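Local structure of acetylornithine aminotransferase (Aquifex aeolicus, 2EH6) at residues 28-33 with 335-340; 97-102 with 132-137; 210-215 with 236-241; 247-252 with 275-280; 318-323 with 352-357. The protein catalyses the pyridoxal-phosphate-dependent transfer of an amino group between N(2)-acetyl-L-ornithine and 2-oxoglutarate, a step in arginine biosynthesis. All coordinates share one frame; numbering follows the deposited sequence.

Contact 3 holds the cofactor and lies nearest the middle of the chain. Contact 2 flanks it: V99 CG2 packs 3.4 Å from D212 OD2. Contact 4 extends the same sheet, where L239 N and A251 O are 2.7 Å apart. Contacts 1 and 5 belong to the other seven-stranded sheet and meet where F33 O lies 2.8 Å from L354 N. Contact 5 also reaches the PLP pocket through R352, whose side chain is about 6 Å from the cofactor at nearest atoms. Contact 1 is remote, with its centre about 30 Å from that of contact 3. Contacts 2 and 4 both touch the second subunit of the homodimer.

Contact 1 of 5, residues 28-33 with 335-340; sequences KEYLDF and KALEKG
K28 NZ gives a 2.7 Å hydrogen bond to E338 O. The amine sits above the plane of that carbonyl, with a C=O...N angle of 116°. The E338 carboxylate is of opposite charge, but E338 OE2 is 4.2 Å from K28 NZ, too far for a salt bridge. The K28 chain starts with CG anti to the backbone N and bends at chi3 (-145°), which carries the amine over to the helix end. Beside the lysine, the Y30 ring meets L337. Y30 CE2 touches L337 CD1 at 3.4 Å, and L337 O lies at the ring edge, near its plane. The phenol OH is hydrogen-bonded to D24 OD2. Further along, L31 N donates to G340 O at 2.8 Å and nearly straight (173°). Y30 CA also contacts G340 O, at 3.4 Å. G340 has positive phi and is the C-prime residue of a Schellman motif that ends helix 330-338. Its N bonds to L337 O. Strand 341-346 follows at once and runs parallel to strand 29-32. K28 thus gives a donor to the last helical turn, and L31 one to the C-prime glycine. A lysine charge would probably be favourable at this partly negative helix end.

Contact 2 of 5, residues 97-102 with 132-137; sequences ESVEAA and YGSLSA
E100 lays its carboxylate against the first turn of helix 132-137, over G133. E100 OE2 takes a hydrogen bond from S134 N at 3.1 Å, with an angle of 155° at the hydrogen. This donor comes from above the carboxylate plane. G133 N is closer, 2.6 Å from E100 OE2, but its bond is bent and weak. T131 OG1 is a further hydrogen-bond partner of OE2. The other oxygen, E100 OE1, rests 3.4 Å from G133 CA. G133 has no side chain on this helix face, and the acid fits close against its backbone. OE1 is also hydrogen-bonded across the dimer interface, to Y132 N of the second subunit. The E100 chain is bent at chi2 (-90°), which swings the acid across to the neighbouring helix.

Beside it, S134 OG sits between two side chains, 3.4 Å from V99 CB and 3.4 Å from E100 CG. Its own hydrogen bond is to OG1 of T96, whose backbone N is hydrogen-bonded to PLP. V99 CG1 also packs on S134 CB at 4.0 Å. V99 also packs against D212, a residue of the PLP pocket, so it touches both helix 132-137 and the cofactor site. The two helix axes cross nearly at right angles (83°), 8.2 Å apart at their closest.

The backbone N-H groups at a helix start lack carbonyl partners within the helix. A buried carboxylate meets them here, and the positive end of the helix dipole would probably stabilise its negative charge.

Contact 3 of 5, residues 210-215 with 236-241; sequences IIDEVQ and VIALAK. With PLP (pyridoxal-5'-phosphate), chain C.
V214 and K241 meet at the PLP pyridine ring. V214 covers one face, with CG1 3.6 Å from PLP C4. At the ring edge D212 OD2 lies 2.8 Å from PLP N1, almost in line with the C4 to N1 axis. Beside the ring hydroxyl, and out of the ring plane on the V214 side, Q215 CB comes within 3.1 Å of PLP O3. K241 NZ is bonded covalently to PLP C4A (1.4 Å), as in an internal aldimine. K241 NZ stands on the V214 side of the ring plane, 3.5 Å from V214 CG1. The lysine chain crosses V214 at about a right angle and turns at chi4 (82°) into the cofactor.

D212 is held at both oxygens. D212 OD1 accepts from V214 N at 2.9 Å, an Asx turn, and OD2 is hydrogen-bonded to H128 ND1. Together they position the carboxylate beside N1.

Behind the pocket the two strands run parallel. I211 N donates to V236 O, and A238 N to I211 O at 3.0 Å. I210, D212, V236 and A238 share the sheet face toward helix 95-112. A cofactor set at the C-terminal ends of parallel strands, with an aspartate at N1 and a Schiff-base lysine, is typical of fold type I aminotransferases.

Contact 4 of 5, residues 247-252 with 275-280; sequences VPIGAI and PLACRA
V247 and I249, with P248 between them, both direct their side chains at the helix around A277. V247 spreads its two methyls over the helix. V247 CG1 lies over A277 CA at 3.8 Å, while V247 CG2 touches A280 CB, one turn on, at 3.8 Å. With CG1 anti to the backbone N (chi1 178°), the branches straddle the helix surface between these two alanines. I249 comes in beside the A277 methyl. Its chain is extended (chi2 172°), and I249 CD1, its tip, reaches past A277 CB at 4.0 Å to the backbone, 3.5 Å from A277 O. P248 adds its carbonyl: P248 O is 3.6 Å from A277 CB. The A277 methyl thus meets I249 and the P248 carbonyl closely, and V247 more loosely.

The contact joins the lead-in to strand 250-255 with the first turns of the long helix 275-308. Other helices complete the packing: V247 also touches L53, and I249 touches L75. L276 packs on L276 of the second subunit, at the dimer interface. The contact rests mainly on burial of apolar surface and van der Waals packing. The small alanines probably leave room for I249 CD1 to reach A277 O.

Contact 5 of 5, residues 318-323 with 352-357; sequences GLMLGL and RFLPPL
L321 and F353 form the tight part of this contact. F353 N donates to L321 O at 2.8 Å, close to straight (171°). The return bond, L321 N to F353 O, is longer and weak at 3.3 Å. The F353 ring lies along the partner strand. F353 CD2 is 3.6 Å from L321 O, and L323 CB sits at the ring edge, 3.9 Å from F353 CE2. With CG beside the backbone N (chi1 -49°), the ring runs toward L323. Next in register, G322 and R352 are a non-hydrogen-bonded pair, with CA atoms 4.4 Å apart.

These are antiparallel neighbours in the seven-stranded sheet that includes strands 29-32 and 341-346. L321 and F353 share the face covered by helix 275-308, where both meet F302. R352 is on the other face. Its guanidinium is hydrogen-bonded to N344 OD1 and weakly to Q215 OE1 of the PLP pocket.

Past F353 the pairing gives way to looser, apolar packing. M320 and L354 run alongside each other in the same direction, with M320 CG 3.9 Å from L354 CD2. The L319 side chain slants over P355 and L357. L319 CD1 is 3.9 Å from L357 CD2, but L319 CD2 comes only within 4.2 Å of P355 CG. L319 O and F353 O are both acceptors and do not bond to each other; R220 NH1 is hydrogen-bonded to L319 O and to P355 O.

Contact 1 of 5, residues 28-33 with 335-340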
# COMPACT_ATOMS: atom_id res chain seq x y z
N LYS A 28 -26.50 17.43 -1.15
CA LYS A 28 -27.40 16.56 -0.42
C LYS A 28 -26.65 15.84 0.69
O LYS A 28 -25.47 15.54 0.58
CB LYS A 28 -27.98 15.54 -1.40
CG LYS A 28 -28.73 14.41 -0.69
CD LYS A 28 -29.33 13.40 -1.67
CE LYS A 28 -30.66 12.83 -1.19
NZ LYS A 28 -31.12 11.79 -2.11
N GLU A 29 -27.36 15.66 1.80
CA GLU A 29 -26.79 15.10 3.02
C GLU A 29 -27.07 13.61 3.16
O GLU A 29 -28.18 13.16 2.88
CB GLU A 29 -27.37 15.85 4.22
CG GLU A 29 -26.78 15.48 5.56
CD GLU A 29 -27.39 16.29 6.68
OE1 GLU A 29 -28.58 16.07 6.99
OE2 GLU A 29 -26.68 17.15 7.24
N TYR A 30 -26.06 12.85 3.59
CA TYR A 30 -26.21 11.41 3.78
C TYR A 30 -25.68 10.93 5.12
O TYR A 30 -24.59 11.32 5.54
CB TYR A 30 -25.46 10.64 2.68
CG TYR A 30 -25.84 11.00 1.27
CD1 TYR A 30 -25.28 12.11 0.64
CD2 TYR A 30 -26.72 10.20 0.54
CE1 TYR A 30 -25.59 12.41 -0.68
CE2 TYR A 30 -27.04 10.50 -0.77
CZ TYR A 30 -26.47 11.60 -1.38
OH TYR A 30 -26.77 11.88 -2.69
N LEU A 31 -26.46 10.09 5.80
CA LEU A 31 -26.05 9.51 7.08
C LEU A 31 -25.15 8.36 6.64
O LEU A 31 -25.57 7.48 5.89
CB LEU A 31 -27.27 9.00 7.86
CG LEU A 31 -27.11 8.33 9.23
CD1 LEU A 31 -26.29 9.20 10.17
CD2 LEU A 31 -28.49 8.07 9.82
N ASP A 32 -23.91 8.37 7.11
CA ASP A 32 -22.93 7.37 6.71
C ASP A 32 -22.85 6.11 7.56
O ASP A 32 -22.26 6.11 8.64
CB ASP A 32 -21.56 8.03 6.62
CG ASP A 32 -20.48 7.09 6.11
OD1 ASP A 32 -20.81 6.01 5.60
OD2 ASP A 32 -19.29 7.46 6.21
N PHE A 33 -23.43 5.02 7.06
CA PHE A 33 -23.39 3.75 7.77
C PHE A 33 -22.49 2.75 7.07
O PHE A 33 -22.67 1.53 7.19
CB PHE A 33 -24.80 3.18 7.94
CG PHE A 33 -25.45 3.56 9.24
CD1 PHE A 33 -25.61 4.90 9.58
CD2 PHE A 33 -25.84 2.59 10.14
CE1 PHE A 33 -26.15 5.26 10.81
CE2 PHE A 33 -26.38 2.94 11.37
CZ PHE A 33 -26.54 4.28 11.71
N LYS A 335 -32.07 2.62 -3.07
CA LYS A 335 -33.23 3.20 -2.40
C LYS A 335 -32.82 3.92 -1.13
O LYS A 335 -33.31 5.01 -0.84
CB LYS A 335 -34.26 2.11 -2.08
CG LYS A 335 -34.92 1.52 -3.32
CD LYS A 335 -35.84 0.35 -2.98
CE LYS A 335 -36.51 -0.21 -4.23
NZ LYS A 335 -37.36 -1.40 -3.95
N ALA A 336 -31.91 3.32 -0.36
CA ALA A 336 -31.45 3.94 0.87
C ALA A 336 -30.68 5.21 0.53
O ALA A 336 -30.83 6.24 1.20
CB ALA A 336 -30.56 2.97 1.65
N LEU A 337 -29.87 5.13 -0.52
CA LEU A 337 -29.08 6.27 -0.96
C LEU A 337 -30.00 7.45 -1.25
O LEU A 337 -29.78 8.57 -0.78
CB LEU A 337 -28.30 5.89 -2.22
CG LEU A 337 -27.41 6.96 -2.86
CD1 LEU A 337 -26.30 7.35 -1.91
CD2 LEU A 337 -26.83 6.42 -4.17
N GLU A 338 -31.05 7.19 -2.03
CA GLU A 338 -32.01 8.21 -2.40
C GLU A 338 -32.62 8.85 -1.15
O GLU A 338 -32.96 10.03 -1.15
CB GLU A 338 -33.10 7.60 -3.28
CG GLU A 338 -34.04 8.60 -3.94
CD GLU A 338 -35.02 9.23 -2.97
OE1 GLU A 338 -35.78 8.48 -2.31
OE2 GLU A 338 -35.04 10.47 -2.86
N LYS A 339 -32.75 8.06 -0.08
CA LYS A 339 -33.33 8.58 1.16
C LYS A 339 -32.29 9.13 2.14
O LYS A 339 -32.58 9.28 3.33
CB LYS A 339 -34.16 7.49 1.85
CG LYS A 339 -35.30 6.96 0.98
CD LYS A 339 -36.51 6.57 1.82
CE LYS A 339 -37.67 6.16 0.93
NZ LYS A 339 -38.98 6.33 1.61
N GLY A 340 -31.10 9.43 1.64
CA GLY A 340 -30.06 9.99 2.50
C GLY A 340 -29.37 9.03 3.46
O GLY A 340 -28.92 9.44 4.53

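Contact 2 of 5, residues 97-102 with 132-137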
# COMPACT_ATOMS: atom_id res chain seq x y z
N GLU A 97 -1.09 -5.09 2.02
CA GLU A 97 0.34 -5.10 2.28
C GLU A 97 0.61 -5.76 3.64
O GLU A 97 1.65 -6.39 3.85
CB GLU A 97 0.94 -3.70 2.31
CG GLU A 97 0.99 -2.99 0.96
CD GLU A 97 1.94 -1.81 0.98
OE1 GLU A 97 2.17 -1.24 2.06
OE2 GLU A 97 2.45 -1.45 -0.10
N SER A 98 -0.34 -5.59 4.56
CA SER A 98 -0.21 -6.16 5.89
C SER A 98 -0.30 -7.69 5.86
O SER A 98 0.53 -8.37 6.44
CB SER A 98 -1.28 -5.59 6.82
OG SER A 98 -1.10 -4.19 6.97
N VAL A 99 -1.30 -8.21 5.17
CA VAL A 99 -1.44 -9.66 5.07
C VAL A 99 -0.20 -10.23 4.37
O VAL A 99 0.30 -11.29 4.75
CB VAL A 99 -2.72 -10.04 4.31
CG1 VAL A 99 -2.70 -11.52 3.93
CG2 VAL A 99 -3.94 -9.76 5.19
N GLU A 100 0.30 -9.51 3.37
CA GLU A 100 1.49 -9.96 2.65
C GLU A 100 2.67 -10.08 3.62
O GLU A 100 3.43 -11.06 3.56
CB GLU A 100 1.84 -8.96 1.54
CG GLU A 100 0.85 -8.88 0.38
CD GLU A 100 1.16 -9.86 -0.75
OE1 GLU A 100 2.21 -10.53 -0.70
OE2 GLU A 100 0.36 -9.93 -1.70
N ALA A 101 2.83 -9.09 4.49
CA ALA A 101 3.92 -9.10 5.47
C ALA A 101 3.78 -10.28 6.42
O ALA A 101 4.77 -10.88 6.82
CB ALA A 101 3.93 -7.79 6.26
N ALA A 102 2.54 -10.60 6.79
CA ALA A 102 2.27 -11.72 7.69
C ALA A 102 2.66 -13.06 7.06
O ALA A 102 3.29 -13.89 7.71
CB ALA A 102 0.80 -11.74 8.09
N TYR A 132 -0.79 -10.36 -5.02
CA TYR A 132 -0.61 -11.81 -5.12
C TYR A 132 -0.59 -12.67 -3.87
O TYR A 132 -1.26 -13.70 -3.82
CB TYR A 132 0.59 -12.12 -6.01
CG TYR A 132 0.20 -12.20 -7.47
CD1 TYR A 132 -0.39 -13.35 -7.99
CD2 TYR A 132 0.37 -11.10 -8.31
CE1 TYR A 132 -0.80 -13.41 -9.33
CE2 TYR A 132 -0.04 -11.15 -9.65
CZ TYR A 132 -0.63 -12.30 -10.15
OH TYR A 132 -1.04 -12.35 -11.46
N GLY A 133 0.17 -12.27 -2.85
CA GLY A 133 0.21 -13.07 -1.64
C GLY A 133 -1.15 -13.12 -0.98
O GLY A 133 -1.66 -14.20 -0.64
N SER A 134 -1.76 -11.96 -0.81
CA SER A 134 -3.08 -11.87 -0.18
C SER A 134 -4.16 -12.46 -1.07
O SER A 134 -5.15 -13.01 -0.58
CB SER A 134 -3.43 -10.41 0.12
OG SER A 134 -2.41 -9.79 0.89
N LEU A 135 -3.98 -12.34 -2.38
CA LEU A 135 -4.95 -12.87 -3.32
C LEU A 135 -4.97 -14.38 -3.21
O LEU A 135 -6.02 -15.01 -3.34
CB LEU A 135 -4.61 -12.45 -4.75
CG LEU A 135 -5.62 -12.88 -5.82
CD1 LEU A 135 -6.99 -12.28 -5.49
CD2 LEU A 135 -5.16 -12.42 -7.20
N SER A 136 -3.80 -14.97 -2.97
CA SER A 136 -3.71 -16.41 -2.83
C SER A 136 -4.41 -16.89 -1.56
O SER A 136 -5.01 -17.96 -1.55
CB SER A 136 -2.24 -16.85 -2.81
OG SER A 136 -1.61 -16.45 -4.01
N ALA A 137 -4.36 -16.08 -0.50
CA ALA A 137 -5.01 -16.42 0.76
C ALA A 137 -6.52 -16.22 0.68
O ALA A 137 -7.29 -16.85 1.41
CB ALA A 137 -4.44 -15.57 1.89

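Contact 3 of 5, residues 210-215 with 236-241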
# COMPACT_ATOMS: atom_id res chain seq x y z
N ILE A 210 -2.73 -16.90 12.26
CA ILE A 210 -2.66 -15.54 11.74
C ILE A 210 -4.08 -15.03 11.57
O ILE A 210 -4.85 -15.56 10.76
CB ILE A 210 -1.97 -15.51 10.36
CG1 ILE A 210 -0.59 -16.16 10.47
CG2 ILE A 210 -1.87 -14.07 9.85
CD1 ILE A 210 0.02 -16.55 9.14
N ILE A 211 -4.44 -14.02 12.35
CA ILE A 211 -5.78 -13.47 12.27
C ILE A 211 -5.75 -12.14 11.53
O ILE A 211 -4.99 -11.22 11.88
CB ILE A 211 -6.38 -13.27 13.68
CG1 ILE A 211 -6.38 -14.60 14.44
CG2 ILE A 211 -7.80 -12.73 13.56
CD1 ILE A 211 -6.92 -14.51 15.86
N ASP A 212 -6.57 -12.05 10.50
CA ASP A 212 -6.66 -10.84 9.69
C ASP A 212 -7.67 -9.92 10.37
O ASP A 212 -8.87 -10.15 10.29
CB ASP A 212 -7.16 -11.20 8.29
CG ASP A 212 -7.26 -9.99 7.38
OD1 ASP A 212 -7.39 -8.85 7.89
OD2 ASP A 212 -7.23 -10.16 6.14
N GLU A 213 -7.18 -8.88 11.05
CA GLU A 213 -8.09 -7.94 11.72
C GLU A 213 -8.18 -6.60 10.99
O GLU A 213 -8.51 -5.58 11.59
CB GLU A 213 -7.65 -7.73 13.17
CG GLU A 213 -7.84 -8.99 14.02
CD GLU A 213 -8.76 -8.78 15.20
OE1 GLU A 213 -9.66 -7.91 15.12
OE2 GLU A 213 -8.59 -9.51 16.20
N VAL A 214 -7.90 -6.61 9.69
CA VAL A 214 -7.96 -5.38 8.89
C VAL A 214 -9.34 -4.75 9.00
O VAL A 214 -9.46 -3.53 9.12
CB VAL A 214 -7.65 -5.68 7.41
CG1 VAL A 214 -8.05 -4.50 6.52
CG2 VAL A 214 -6.15 -5.95 7.26
N GLN A 215 -10.37 -5.58 8.95
CA GLN A 215 -11.75 -5.11 9.03
C GLN A 215 -12.32 -5.10 10.45
O GLN A 215 -13.01 -4.17 10.84
CB GLN A 215 -12.64 -5.97 8.13
CG GLN A 215 -14.13 -5.78 8.37
CD GLN A 215 -14.79 -4.88 7.34
OE1 GLN A 215 -15.54 -5.35 6.47
NE2 GLN A 215 -14.51 -3.58 7.42
N VAL A 236 0.24 -13.84 14.94
CA VAL A 236 0.32 -12.64 14.12
C VAL A 236 -1.07 -12.13 13.77
O VAL A 236 -1.99 -12.92 13.53
CB VAL A 236 1.06 -12.90 12.78
CG1 VAL A 236 1.26 -11.58 12.03
CG2 VAL A 236 2.39 -13.58 13.02
N ILE A 237 -1.24 -10.81 13.75
CA ILE A 237 -2.52 -10.24 13.34
C ILE A 237 -2.21 -9.13 12.33
O ILE A 237 -1.13 -8.54 12.37
CB ILE A 237 -3.34 -9.65 14.52
CG1 ILE A 237 -2.58 -8.50 15.18
CG2 ILE A 237 -3.66 -10.76 15.53
CD1 ILE A 237 -3.40 -7.76 16.22
N ALA A 238 -3.15 -8.88 11.42
CA ALA A 238 -2.97 -7.83 10.42
C ALA A 238 -4.00 -6.74 10.71
O ALA A 238 -5.14 -7.04 11.06
CB ALA A 238 -3.18 -8.40 9.02
N LEU A 239 -3.59 -5.49 10.58
CA LEU A 239 -4.47 -4.36 10.85
C LEU A 239 -4.37 -3.33 9.74
O LEU A 239 -3.36 -3.24 9.06
CB LEU A 239 -4.08 -3.68 12.17
CG LEU A 239 -4.13 -4.50 13.46
CD1 LEU A 239 -3.31 -3.79 14.52
CD2 LEU A 239 -5.58 -4.69 13.92
N ALA A 240 -5.43 -2.54 9.59
CA ALA A 240 -5.47 -1.47 8.60
C ALA A 240 -6.80 -0.74 8.69
O ALA A 240 -7.38 -0.63 9.77
CB ALA A 240 -5.25 -2.02 7.19
N LYS A 241 -7.29 -0.26 7.55
CA LYS A 241 -8.55 0.46 7.50
C LYS A 241 -8.75 1.46 8.65
O LYS A 241 -8.07 2.48 8.71
CB LYS A 241 -9.72 -0.53 7.43
CG LYS A 241 -9.78 -1.31 6.11
CD LYS A 241 -11.14 -1.94 5.85
CE LYS A 241 -11.26 -2.47 4.41
NZ LYS A 241 -10.62 -3.80 4.32
N1 PLP C . -8.39 -8.17 4.62
C2 PLP C . -9.60 -7.92 5.16
C2A PLP C . -10.16 -8.83 6.21
C3 PLP C . -10.34 -6.79 4.74
O3 PLP C . -11.57 -6.54 5.29
C4 PLP C . -9.79 -5.93 3.74
C4A PLP C . -10.57 -4.74 3.31
C5 PLP C . -8.49 -6.25 3.19
C6 PLP C . -7.82 -7.38 3.67
C5A PLP C . -7.85 -5.37 2.11
O4P PLP C . -7.38 -4.16 2.71
P PLP C . -6.71 -3.23 1.56
O1P PLP C . -6.24 -1.98 2.21
O2P PLP C . -5.48 -3.95 0.85
O3P PLP C . -7.82 -2.88 0.45
O HOH W 1 -7.42 -2.85 11.44

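Contact 4 of 5, residues 247-252 with 275-280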
# COMPACT_ATOMS: atom_id res chain seq x y z
N VAL A 247 -6.63 8.06 6.97
CA VAL A 247 -5.28 8.14 6.40
C VAL A 247 -4.81 6.70 6.14
O VAL A 247 -4.97 5.83 7.00
CB VAL A 247 -4.32 8.84 7.39
CG1 VAL A 247 -2.90 8.88 6.81
CG2 VAL A 247 -4.81 10.26 7.69
N PRO A 248 -4.23 6.43 4.95
CA PRO A 248 -3.76 5.07 4.64
C PRO A 248 -2.70 4.57 5.61
O PRO A 248 -1.70 5.25 5.85
CB PRO A 248 -3.21 5.20 3.23
CG PRO A 248 -3.99 6.37 2.65
CD PRO A 248 -4.01 7.33 3.80
N ILE A 249 -2.93 3.39 6.16
CA ILE A 249 -1.97 2.80 7.09
C ILE A 249 -2.30 1.32 7.24
O ILE A 249 -3.44 0.90 7.06
CB ILE A 249 -2.04 3.49 8.48
CG1 ILE A 249 -0.89 2.99 9.38
CG2 ILE A 249 -3.39 3.23 9.14
CD1 ILE A 249 -0.75 3.76 10.70
N GLY A 250 -1.28 0.53 7.56
CA GLY A 250 -1.48 -0.89 7.75
C GLY A 250 -0.39 -1.37 8.69
O GLY A 250 0.56 -0.65 8.96
N ALA A 251 -0.54 -2.58 9.20
CA ALA A 251 0.48 -3.12 10.08
C ALA A 251 0.22 -4.55 10.47
O ALA A 251 -0.91 -5.04 10.38
CB ALA A 251 0.58 -2.27 11.34
N ILE A 252 1.28 -5.23 10.87
CA ILE A 252 1.13 -6.57 11.39
C ILE A 252 1.77 -6.47 12.77
O ILE A 252 2.71 -5.70 12.98
CB ILE A 252 1.87 -7.65 10.57
CG1 ILE A 252 3.36 -7.34 10.49
CG2 ILE A 252 1.24 -7.78 9.20
CD1 ILE A 252 4.18 -8.52 9.94
N PRO A 275 5.35 9.73 9.31
CA PRO A 275 4.77 10.50 10.42
C PRO A 275 3.30 10.92 10.31
O PRO A 275 2.64 11.12 11.32
CB PRO A 275 5.72 11.69 10.56
CG PRO A 275 6.27 11.85 9.17
CD PRO A 275 6.51 10.43 8.74
N LEU A 276 2.79 11.04 9.09
CA LEU A 276 1.39 11.44 8.92
C LEU A 276 0.46 10.29 9.31
O LEU A 276 -0.51 10.49 10.04
CB LEU A 276 1.14 11.86 7.47
CG LEU A 276 -0.22 12.53 7.22
CD1 LEU A 276 -0.26 13.87 7.95
CD2 LEU A 276 -0.42 12.74 5.73
N ALA A 277 0.76 9.10 8.82
CA ALA A 277 -0.04 7.92 9.12
C ALA A 277 0.02 7.60 10.61
O ALA A 277 -0.99 7.25 11.23
CB ALA A 277 0.48 6.73 8.31
N CYS A 278 1.21 7.71 11.19
CA CYS A 278 1.37 7.41 12.61
C CYS A 278 0.67 8.43 13.51
O CYS A 278 0.17 8.08 14.57
CB CYS A 278 2.85 7.30 12.96
SG CYS A 278 3.64 5.80 12.27
N ARG A 279 0.63 9.68 13.08
CA ARG A 279 -0.03 10.71 13.88
C ARG A 279 -1.53 10.39 13.89
O ARG A 279 -2.20 10.51 14.92
CB ARG A 279 0.21 12.09 13.25
CG ARG A 279 -0.28 13.29 14.08
CD ARG A 279 0.56 13.53 15.33
NE ARG A 279 0.12 14.72 16.06
CZ ARG A 279 0.56 15.96 15.82
NH1 ARG A 279 1.47 16.19 14.87
NH2 ARG A 279 0.08 16.98 16.53
N ALA A 280 -2.04 9.94 12.75
CA ALA A 280 -3.45 9.59 12.64
C ALA A 280 -3.75 8.39 13.52
O ALA A 280 -4.70 8.40 14.31
CB ALA A 280 -3.79 9.27 11.19

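Contact 5 of 5, residues 318-323 with 352-357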
# COMPACT_ATOMS: atom_id res chain seq x y z
N GLY A 318 -20.87 -5.93 17.78
CA GLY A 318 -20.50 -4.53 17.93
C GLY A 318 -21.10 -3.68 16.83
O GLY A 318 -22.32 -3.66 16.66
N LEU A 319 -20.26 -2.96 16.09
CA LEU A 319 -20.74 -2.12 15.00
C LEU A 319 -20.36 -2.69 13.64
O LEU A 319 -20.20 -1.95 12.65
CB LEU A 319 -20.23 -0.68 15.15
CG LEU A 319 -20.92 0.12 16.27
CD1 LEU A 319 -20.36 1.53 16.35
CD2 LEU A 319 -22.42 0.16 16.01
N MET A 320 -20.18 -4.01 13.59
CA MET A 320 -19.90 -4.70 12.35
C MET A 320 -21.11 -5.62 12.24
O MET A 320 -21.08 -6.77 12.70
CB MET A 320 -18.63 -5.53 12.40
CG MET A 320 -18.31 -6.14 11.04
SD MET A 320 -16.88 -7.23 10.98
CE MET A 320 -15.60 -6.08 11.20
N LEU A 321 -22.17 -5.12 11.64
CA LEU A 321 -23.40 -5.89 11.53
C LEU A 321 -23.85 -6.12 10.10
O LEU A 321 -23.50 -5.38 9.19
CB LEU A 321 -24.51 -5.18 12.32
CG LEU A 321 -24.22 -4.97 13.81
CD1 LEU A 321 -25.24 -4.02 14.41
CD2 LEU A 321 -24.23 -6.31 14.53
N GLY A 322 -24.65 -7.17 9.92
CA GLY A 322 -25.17 -7.49 8.61
C GLY A 322 -26.59 -8.00 8.70
O GLY A 322 -27.00 -8.56 9.71
N LEU A 323 -27.35 -7.78 7.63
CA LEU A 323 -28.73 -8.23 7.56
C LEU A 323 -28.84 -9.05 6.29
O LEU A 323 -28.78 -8.51 5.18
CB LEU A 323 -29.69 -7.03 7.51
CG LEU A 323 -31.19 -7.32 7.40
CD1 LEU A 323 -31.65 -8.18 8.57
CD2 LEU A 323 -31.95 -6.01 7.36
N ARG A 352 -24.47 -4.86 4.67
CA ARG A 352 -23.44 -4.71 5.69
C ARG A 352 -23.47 -3.28 6.22
O ARG A 352 -23.57 -2.33 5.44
CB ARG A 352 -22.07 -5.04 5.10
CG ARG A 352 -20.90 -4.77 6.03
CD ARG A 352 -19.57 -5.25 5.44
NE ARG A 352 -19.39 -4.85 4.05
CZ ARG A 352 -18.23 -4.93 3.40
NH1 ARG A 352 -17.15 -5.39 4.02
NH2 ARG A 352 -18.15 -4.56 2.13
N PHE A 353 -23.40 -3.13 7.54
CA PHE A 353 -23.42 -1.82 8.17
C PHE A 353 -22.11 -1.60 8.92
O PHE A 353 -21.74 -2.40 9.77
CB PHE A 353 -24.60 -1.73 9.16
CG PHE A 353 -25.91 -2.17 8.57
CD1 PHE A 353 -26.57 -1.39 7.63
CD2 PHE A 353 -26.47 -3.39 8.94
CE1 PHE A 353 -27.77 -1.81 7.06
CE2 PHE A 353 -27.67 -3.83 8.38
CZ PHE A 353 -28.32 -3.04 7.44
N LEU A 354 -21.42 -0.51 8.58
CA LEU A 354 -20.14 -0.18 9.20
C LEU A 354 -20.10 1.31 9.53
O LEU A 354 -19.26 2.04 9.02
CB LEU A 354 -18.99 -0.52 8.25
CG LEU A 354 -18.77 -2.00 7.93
CD1 LEU A 354 -17.78 -2.13 6.78
CD2 LEU A 354 -18.27 -2.72 9.18
N PRO A 355 -21.02 1.77 10.38
CA PRO A 355 -21.03 3.20 10.73
C PRO A 355 -19.78 3.61 11.50
O PRO A 355 -19.05 2.76 12.01
CB PRO A 355 -22.30 3.33 11.57
CG PRO A 355 -22.35 1.99 12.27
CD PRO A 355 -22.06 1.04 11.13
N PRO A 356 -19.51 4.92 11.57
CA PRO A 356 -18.33 5.39 12.30
C PRO A 356 -18.51 4.94 13.74
O PRO A 356 -19.64 4.79 14.20
CB PRO A 356 -18.40 6.90 12.14
CG PRO A 356 -19.08 7.05 10.80
CD PRO A 356 -20.19 6.04 10.89
N LEU A 357 -17.42 4.74 14.47
CA LEU A 357 -17.54 4.26 15.84
C LEU A 357 -18.10 5.31 16.80
O LEU A 357 -18.42 4.99 17.95
CB LEU A 357 -16.19 3.71 16.32
CG LEU A 357 -15.61 2.61 15.42
CD1 LEU A 357 -14.36 2.02 16.06
CD2 LEU A 357 -16.65 1.50 15.18